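Local coordinates for protein nucleoside phosphorylase, putative (Trypanosoma brucei, PDB 3BJE) that acts as a homodimeric uridine phosphorylase of the trypanosome, probably splitting uridine with phosphate into uracil and ribose 1-phosphate, at residues A43-F48 with E344-A349; K217-A222 with K340-A345. All coordinates share one frame; numbering follows the deposited sequence.

Contact 1: A43-F48 with E344-A349; sequences ADRIIF and EALVSA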
ATOM      1  N   ALA A  43      11.004 -12.785  16.639  1.00 18.34           N
ATOM      2  CA  ALA A  43      10.811 -12.491  18.065  1.00 18.08           C
ATOM      3  C   ALA A  43       9.351 -12.132  18.365  1.00 18.72           C
ATOM      4  O   ALA A  43       8.595 -11.766  17.471  1.00 19.34           O
ATOM      5  CB  ALA A  43      11.730 -11.345  18.500  1.00 19.75           C
ATOM      6  N   ASP A  44       8.967 -12.233  19.633  1.00 18.56           N
ATOM      7  CA  ASP A  44       7.642 -11.785  20.092  1.00 18.79           C
ATOM      8  C   ASP A  44       7.512 -10.264  20.091  1.00 18.60           C
ATOM      9  O   ASP A  44       6.398  -9.734  20.066  1.00 18.09           O
ATOM     10  CB  ASP A  44       7.360 -12.272  21.516  1.00 17.79           C
ATOM     11  CG  ASP A  44       7.185 -13.771  21.612  1.00 17.66           C
ATOM     12  OD1 ASP A  44       7.002 -14.439  20.585  1.00 21.37           O
ATOM     13  OD2 ASP A  44       7.226 -14.286  22.748  1.00 20.36           O
ATOM     14  N   ARG A  45       8.654  -9.588  20.138  1.00 18.92           N
ATOM     15  CA  ARG A  45       8.708  -8.137  20.178  0.60 18.59           C
ATOM     16  C   ARG A  45       9.234  -7.623  18.841  1.00 18.59           C
ATOM     17  O   ARG A  45      10.340  -7.970  18.433  1.00 18.99           O
ATOM     18  CB  ARG A  45       9.603  -7.663  21.325  0.60 19.24           C
ATOM     19  CG  ARG A  45       8.993  -7.842  22.703  0.60 19.97           C
ATOM     20  CD  ARG A  45       9.917  -7.297  23.782  0.60 19.86           C
ATOM     21  NE  ARG A  45       9.330  -7.384  25.122  0.60 21.42           N
ATOM     22  CZ  ARG A  45       9.259  -8.500  25.845  0.60 21.53           C
ATOM     23  NH1 ARG A  45       8.708  -8.461  27.050  0.60 27.18           N
ATOM     24  NH2 ARG A  45       9.726  -9.653  25.377  0.60 20.67           N
ATOM     25  N   ILE A  46       8.436  -6.786  18.186  1.00 18.18           N
ATOM     26  CA  ILE A  46       8.676  -6.354  16.813  1.00 19.08           C
ATOM     27  C   ILE A  46       8.548  -4.853  16.642  1.00 16.51           C
ATOM     28  O   ILE A  46       7.618  -4.243  17.147  1.00 18.96           O
ATOM     29  CB  ILE A  46       7.641  -7.032  15.856  1.00 19.20           C
ATOM     30  CG1 ILE A  46       7.753  -8.559  15.960  1.00 20.70           C
ATOM     31  CG2 ILE A  46       7.824  -6.571  14.400  1.00 20.25           C
ATOM     32  CD1 ILE A  46       6.619  -9.364  15.277  1.00 19.95           C
ATOM     33  N   ILE A  47       9.514  -4.263  15.939  1.00 17.82           N
ATOM     34  CA  ILE A  47       9.392  -2.898  15.465  1.00 17.49           C
ATOM     35  C   ILE A  47       9.091  -2.915  13.977  1.00 18.09           C
ATOM     36  O   ILE A  47       9.798  -3.575  13.235  1.00 19.92           O
ATOM     37  CB  ILE A  47      10.671  -2.098  15.677  1.00 21.34           C
ATOM     38  CG1 ILE A  47      10.999  -2.018  17.155  1.00 24.34           C
ATOM     39  CG2 ILE A  47      10.492  -0.685  15.119  1.00 20.14           C
ATOM     40  CD1 ILE A  47      12.311  -1.334  17.451  1.00 27.68           C
ATOM     41  N   PHE A  48       8.035  -2.205  13.569  1.00 18.27           N
ATOM     42  CA  PHE A  48       7.711  -1.990  12.158  1.00 17.96           C
ATOM     43  C   PHE A  48       8.288  -0.650  11.726  1.00 18.45           C
ATOM     44  O   PHE A  48       8.155   0.366  12.424  1.00 20.41           O
ATOM     45  CB  PHE A  48       6.206  -1.907  11.935  1.00 17.21           C
ATOM     46  CG  PHE A  48       5.471  -3.214  11.895  1.00 19.87           C
ATOM     47  CD1 PHE A  48       6.087  -4.437  11.704  1.00 22.15           C
ATOM     48  CD2 PHE A  48       4.094  -3.173  11.959  1.00 20.27           C
ATOM     49  CE1 PHE A  48       5.323  -5.594  11.638  1.00 23.94           C
ATOM     50  CE2 PHE A  48       3.341  -4.318  11.889  1.00 20.13           C
ATOM     51  CZ  PHE A  48       3.954  -5.527  11.730  1.00 21.82           C
ATOM     52  N   GLU A 344      13.736   0.806  23.962  1.00 21.99           N
ATOM     53  CA  GLU A 344      13.527   0.803  25.402  1.00 22.56           C
ATOM     54  C   GLU A 344      12.077   0.482  25.736  1.00 21.77           C
ATOM     55  O   GLU A 344      11.803  -0.323  26.622  1.00 22.30           O
ATOM     56  CB  GLU A 344      13.916   2.139  26.023  1.00 25.09           C
ATOM     57  CG  GLU A 344      15.421   2.399  26.012  1.00 25.38           C
ATOM     58  CD  GLU A 344      16.197   1.594  27.043  1.00 28.79           C
ATOM     59  OE1 GLU A 344      15.641   1.280  28.117  1.00 32.55           O
ATOM     60  OE2 GLU A 344      17.375   1.295  26.771  1.00 29.23           O
ATOM     61  N   ALA A 345      11.147   1.119  25.030  1.00 23.20           N
ATOM     62  CA  ALA A 345       9.730   0.932  25.317  1.00 21.31           C
ATOM     63  C   ALA A 345       9.317  -0.496  25.020  1.00 22.96           C
ATOM     64  O   ALA A 345       8.553  -1.099  25.768  1.00 21.53           O
ATOM     65  CB  ALA A 345       8.865   1.934  24.500  1.00 22.65           C
ATOM     66  N   LEU A 346       9.857  -1.028  23.930  1.00 22.46           N
ATOM     67  CA  LEU A 346       9.490  -2.338  23.443  1.00 21.63           C
ATOM     68  C   LEU A 346       9.901  -3.436  24.430  1.00 22.71           C
ATOM     69  O   LEU A 346       9.101  -4.308  24.752  1.00 21.82           O
ATOM     70  CB  LEU A 346      10.145  -2.576  22.084  1.00 22.49           C
ATOM     71  CG  LEU A 346       9.739  -3.866  21.377  1.00 24.04           C
ATOM     72  CD1 LEU A 346       8.227  -3.905  21.104  1.00 21.34           C
ATOM     73  CD2 LEU A 346      10.519  -4.061  20.067  1.00 23.42           C
ATOM     74  N   VAL A 347      11.134  -3.385  24.926  1.00 21.75           N
ATOM     75  CA  VAL A 347      11.604  -4.424  25.858  1.00 22.07           C
ATOM     76  C   VAL A 347      11.050  -4.256  27.267  1.00 22.71           C
ATOM     77  O   VAL A 347      11.142  -5.175  28.077  1.00 23.94           O
ATOM     78  CB  VAL A 347      13.146  -4.523  25.911  1.00 22.39           C
ATOM     79  CG1 VAL A 347      13.717  -4.735  24.518  1.00 21.13           C
ATOM     80  CG2 VAL A 347      13.775  -3.292  26.584  1.00 20.57           C
ATOM     81  N   SER A 348      10.477  -3.098  27.566  1.00 22.60           N
ATOM     82  CA  SER A 348       9.861  -2.884  28.870  1.00 24.92           C
ATOM     83  C   SER A 348       8.347  -3.117  28.861  1.00 26.38           C
ATOM     84  O   SER A 348       7.717  -3.138  29.926  1.00 25.32           O
ATOM     85  CB  SER A 348      10.191  -1.489  29.379  1.00 25.11           C
ATOM     86  OG  SER A 348       9.673  -0.498  28.538  1.00 31.25           O
ATOM     87  N   ALA A 349       7.772  -3.312  27.668  1.00 24.66           N
ATOM     88  CA  ALA A 349       6.343  -3.547  27.534  1.00 25.88           C
ATOM     89  C   ALA A 349       5.970  -4.909  28.086  1.00 26.32           C
ATOM     90  O   ALA A 349       4.856  -5.110  28.548  1.00 28.25           O
ATOM     91  CB  ALA A 349       5.927  -3.455  26.071  1.00 25.19           C
ATOM     92  OXT ALA A 349       6.762  -5.851  28.072  1.00 26.84           O
TER
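Helix-on-sheet packing joins Arg45 and Ile47 of strand 45-49 to Leu346 in the last turn of the C-terminal helix 329-348, within the alpha/beta fold of the nucleoside phosphorylase superfamily. The strand is paired in parallel with strands 86-92 and 142-151; helix 97-112 lies against Ile46 and Phe48, whereas Leu346 also touches Val88 and Ile144 of the two flanking strands. The short axes run roughly antiparallel (152°) and 8.8 Å apart. Leu346 is the apolar wedge: its CG is anti to the backbone N (chi1 -174°), and the two methyls reach the strand. CD2 packs 3.6 Å from CG1 of Ile47 and also lies near the backbone N of Ile46, while CG rests 3.8 Å from CB of Arg45. The Arg45 chain runs extended from CG to NE and passes the carbonyl of Leu346, whose O approaches CD to 3.2 Å. That oxygen sits at the guanidinium edge, in its plane, yet the NE bond to Leu346 O is weak and far from straight (3.1 Å). The same carbonyl takes a weak bond from the Ala349 backbone N, so this oxygen receives two weak bonds near the helix C-terminus. The other carboxylate oxygen of the chain end, Ala349 O, accepts from Asn214 ND2. At the chain terminus, in one of the two conformers of Arg45, NH1 meets Ala349 OXT near the guanidinium plane in a long, weak salt bridge of 3.4 Å, with an N-H...O angle of 161°.

Contact 2: K217-A222 with K340-A345; sequences KSICAA and KIILEA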
ATOM      1  N   LYS A 217       1.757   3.703  27.041  1.00 24.10           N
ATOM      2  CA  LYS A 217       2.377   4.031  28.334  1.00 26.67           C
ATOM      3  C   LYS A 217       3.879   3.791  28.294  1.00 22.15           C
ATOM      4  O   LYS A 217       4.657   4.624  28.755  1.00 25.61           O
ATOM      5  CB  LYS A 217       1.751   3.202  29.461  1.00 26.98           C
ATOM      6  CG  LYS A 217       2.201   3.583  30.877  1.00 32.67           C
ATOM      7  CD  LYS A 217       1.849   2.482  31.876  1.00 33.09           C
ATOM      8  CE  LYS A 217       2.102   2.925  33.317  1.00 35.94           C
ATOM      9  NZ  LYS A 217       1.824   1.849  34.317  1.00 41.17           N
ATOM     10  N   SER A 218       4.276   2.641  27.748  0.50 21.27           N
ATOM     11  CA  SER A 218       5.687   2.276  27.634  0.50 19.62           C
ATOM     12  C   SER A 218       6.476   3.283  26.792  0.50 19.79           C
ATOM     13  O   SER A 218       7.567   3.710  27.186  0.50 21.23           O
ATOM     14  CB  SER A 218       5.831   0.868  27.051  0.50 20.11           C
ATOM     15  OG  SER A 218       5.308  -0.113  27.932  0.50 21.02           O
ATOM     16  N   ILE A 219       5.919   3.671  25.648  1.00 19.26           N
ATOM     17  CA  ILE A 219       6.554   4.674  24.781  1.00 18.57           C
ATOM     18  C   ILE A 219       6.767   6.012  25.525  1.00 19.20           C
ATOM     19  O   ILE A 219       7.878   6.556  25.541  1.00 21.63           O
ATOM     20  CB  ILE A 219       5.770   4.892  23.482  1.00 20.24           C
ATOM     21  CG1 ILE A 219       5.794   3.620  22.623  1.00 22.77           C
ATOM     22  CG2 ILE A 219       6.379   6.060  22.700  1.00 20.40           C
ATOM     23  CD1 ILE A 219       4.758   3.597  21.482  1.00 18.92           C
ATOM     24  N   CYS A 220       5.712   6.500  26.173  1.00 21.05           N
ATOM     25  CA  CYS A 220       5.777   7.771  26.902  1.00 21.16           C
ATOM     26  C   CYS A 220       6.791   7.731  28.032  1.00 21.67           C
ATOM     27  O   CYS A 220       7.566   8.676  28.214  1.00 22.48           O
ATOM     28  CB  CYS A 220       4.401   8.147  27.452  1.00 22.29           C
ATOM     29  SG  CYS A 220       3.221   8.487  26.136  1.00 30.09           S
ATOM     30  N   ALA A 221       6.775   6.643  28.796  1.00 22.65           N
ATOM     31  CA  ALA A 221       7.754   6.446  29.853  1.00 21.71           C
ATOM     32  C   ALA A 221       9.174   6.449  29.297  1.00 19.36           C
ATOM     33  O   ALA A 221      10.078   7.014  29.907  1.00 23.49           O
ATOM     34  CB  ALA A 221       7.471   5.164  30.616  1.00 22.49           C
ATOM     35  N   ALA A 222       9.373   5.825  28.140  1.00 19.97           N
ATOM     36  CA  ALA A 222      10.694   5.797  27.521  1.00 18.47           C
ATOM     37  C   ALA A 222      11.139   7.198  27.077  1.00 19.99           C
ATOM     38  O   ALA A 222      12.311   7.547  27.210  1.00 20.76           O
ATOM     39  CB  ALA A 222      10.734   4.806  26.364  1.00 20.26           C
ATOM     40  N   LYS A 340      16.193   4.565  19.922  1.00 23.29           N
ATOM     41  CA  LYS A 340      16.546   4.120  21.264  1.00 25.55           C
ATOM     42  C   LYS A 340      15.331   4.131  22.184  1.00 24.76           C
ATOM     43  O   LYS A 340      15.107   3.200  22.949  1.00 25.14           O
ATOM     44  CB  LYS A 340      17.649   4.993  21.868  1.00 26.72           C
ATOM     45  CG  LYS A 340      18.179   4.414  23.156  1.00 34.73           C
ATOM     46  CD  LYS A 340      19.302   5.252  23.748  1.00 39.54           C
ATOM     47  CE  LYS A 340      19.788   4.659  25.071  1.00 44.17           C
ATOM     48  NZ  LYS A 340      18.666   4.464  26.032  1.00 46.31           N
ATOM     49  N   ILE A 341      14.549   5.198  22.109  1.00 23.29           N
ATOM     50  CA  ILE A 341      13.330   5.309  22.903  1.00 23.76           C
ATOM     51  C   ILE A 341      12.376   4.134  22.627  1.00 21.86           C
ATOM     52  O   ILE A 341      11.808   3.564  23.562  1.00 24.33           O
ATOM     53  CB  ILE A 341      12.616   6.664  22.624  1.00 24.28           C
ATOM     54  CG1 ILE A 341      13.366   7.804  23.317  1.00 23.48           C
ATOM     55  CG2 ILE A 341      11.152   6.623  23.046  1.00 21.52           C
ATOM     56  CD1 ILE A 341      13.020   9.187  22.793  1.00 22.16           C
ATOM     57  N   ILE A 342      12.176   3.803  21.354  1.00 20.56           N
ATOM     58  CA  ILE A 342      11.255   2.714  20.994  1.00 22.26           C
ATOM     59  C   ILE A 342      11.796   1.332  21.388  1.00 23.37           C
ATOM     60  O   ILE A 342      11.026   0.473  21.814  1.00 22.69           O
ATOM     61  CB  ILE A 342      10.864   2.762  19.499  1.00 22.41           C
ATOM     62  CG1 ILE A 342      10.066   4.038  19.216  1.00 23.35           C
ATOM     63  CG2 ILE A 342      10.032   1.536  19.121  1.00 22.77           C
ATOM     64  CD1 ILE A 342       8.787   4.125  20.020  1.00 23.75           C
ATOM     65  N   LEU A 343      13.104   1.117  21.264  1.00 22.55           N
ATOM     66  CA  LEU A 343      13.700  -0.143  21.725  1.00 23.01           C
ATOM     67  C   LEU A 343      13.499  -0.283  23.231  1.00 22.65           C
ATOM     68  O   LEU A 343      13.124  -1.356  23.730  1.00 23.61           O
ATOM     69  CB  LEU A 343      15.179  -0.223  21.344  1.00 22.18           C
ATOM     70  CG  LEU A 343      15.440  -0.566  19.867  1.00 23.49           C
ATOM     71  CD1 LEU A 343      16.885  -0.268  19.443  1.00 23.93           C
ATOM     72  CD2 LEU A 343      15.084  -2.022  19.560  1.00 25.85           C
ATOM     73  N   GLU A 344      13.736   0.806  23.962  1.00 21.99           N
ATOM     74  CA  GLU A 344      13.527   0.803  25.402  1.00 22.56           C
ATOM     75  C   GLU A 344      12.077   0.482  25.736  1.00 21.77           C
ATOM     76  O   GLU A 344      11.803  -0.323  26.622  1.00 22.30           O
ATOM     77  CB  GLU A 344      13.916   2.139  26.023  1.00 25.09           C
ATOM     78  CG  GLU A 344      15.421   2.399  26.012  1.00 25.38           C
ATOM     79  CD  GLU A 344      16.197   1.594  27.043  1.00 28.79           C
ATOM     80  OE1 GLU A 344      15.641   1.280  28.117  1.00 32.55           O
ATOM     81  OE2 GLU A 344      17.375   1.295  26.771  1.00 29.23           O
ATOM     82  N   ALA A 345      11.147   1.119  25.030  1.00 23.20           N
ATOM     83  CA  ALA A 345       9.730   0.932  25.317  1.00 21.31           C
ATOM     84  C   ALA A 345       9.317  -0.496  25.020  1.00 22.96           C
ATOM     85  O   ALA A 345       8.553  -1.099  25.768  1.00 21.53           O
ATOM     86  CB  ALA A 345       8.865   1.934  24.500  1.00 22.65           C
TER
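Ile219 turns CG1 anti to its own carbonyl carbon (chi1 -66°), and Ile342 bends at chi2 (-60°), which places its CD1 beside Ile219. The two isoleucines cross obliquely, Ile342 CD1 lying 4.0 Å from Ile219 CG1 and almost as near its CG2. Next to them the helices meet through alanines. Ala345 CB fits against the backbone of the facing helix, 3.5 Å from Ser218 O and 3.6 Å from Ile219 CA. In return, Ala222 CB presses on the other backbone, 3.2 Å from Ile341 O, and touches Ile341 CG2 at 3.8 Å. These small methyls let the axes close to 8.2 Å at an angle of 130°, with CA of Ser218 and CA of Ala345 only 4.8 Å apart. No hydrogen bond spans the interface: in one of its two conformers, Ser218 OG bonds to Asn214 O in its own helix, and the Glu344 carboxylate leads away to Tyr83 and Lys84. Helices 213-228 and 329-348 thus pack side by side, where Ile219 and Ile342 both touch Ile144 of strand 142-151, Ile342 also reaches Ile47 of strand 45-49, and Cys220 lies on strand 239-246.

Both contacts use the C-terminal helix 329-348 and share Glu344 and Ala345; their centres are about 9 Å apart. Contact 1 ties the helix end to strand 45-49, and contact 2 sets helix 213-228 beside it. They meet directly: Ile47 CD1 packs 3.6 Å from Leu343 CD2 and 4.0 Å from Ile342 CG2, while the C-terminal Ala349 CA comes 3.6 Å from Ser218 OG. Neither contact forms part of the ligand pockets. The side chains of Ile47 and Ile342 lie about 9 and 11 Å from a bound ribose 1-phosphate, whose pocket includes Gly50 and Asp51, shortly after strand 45-49 in the chain.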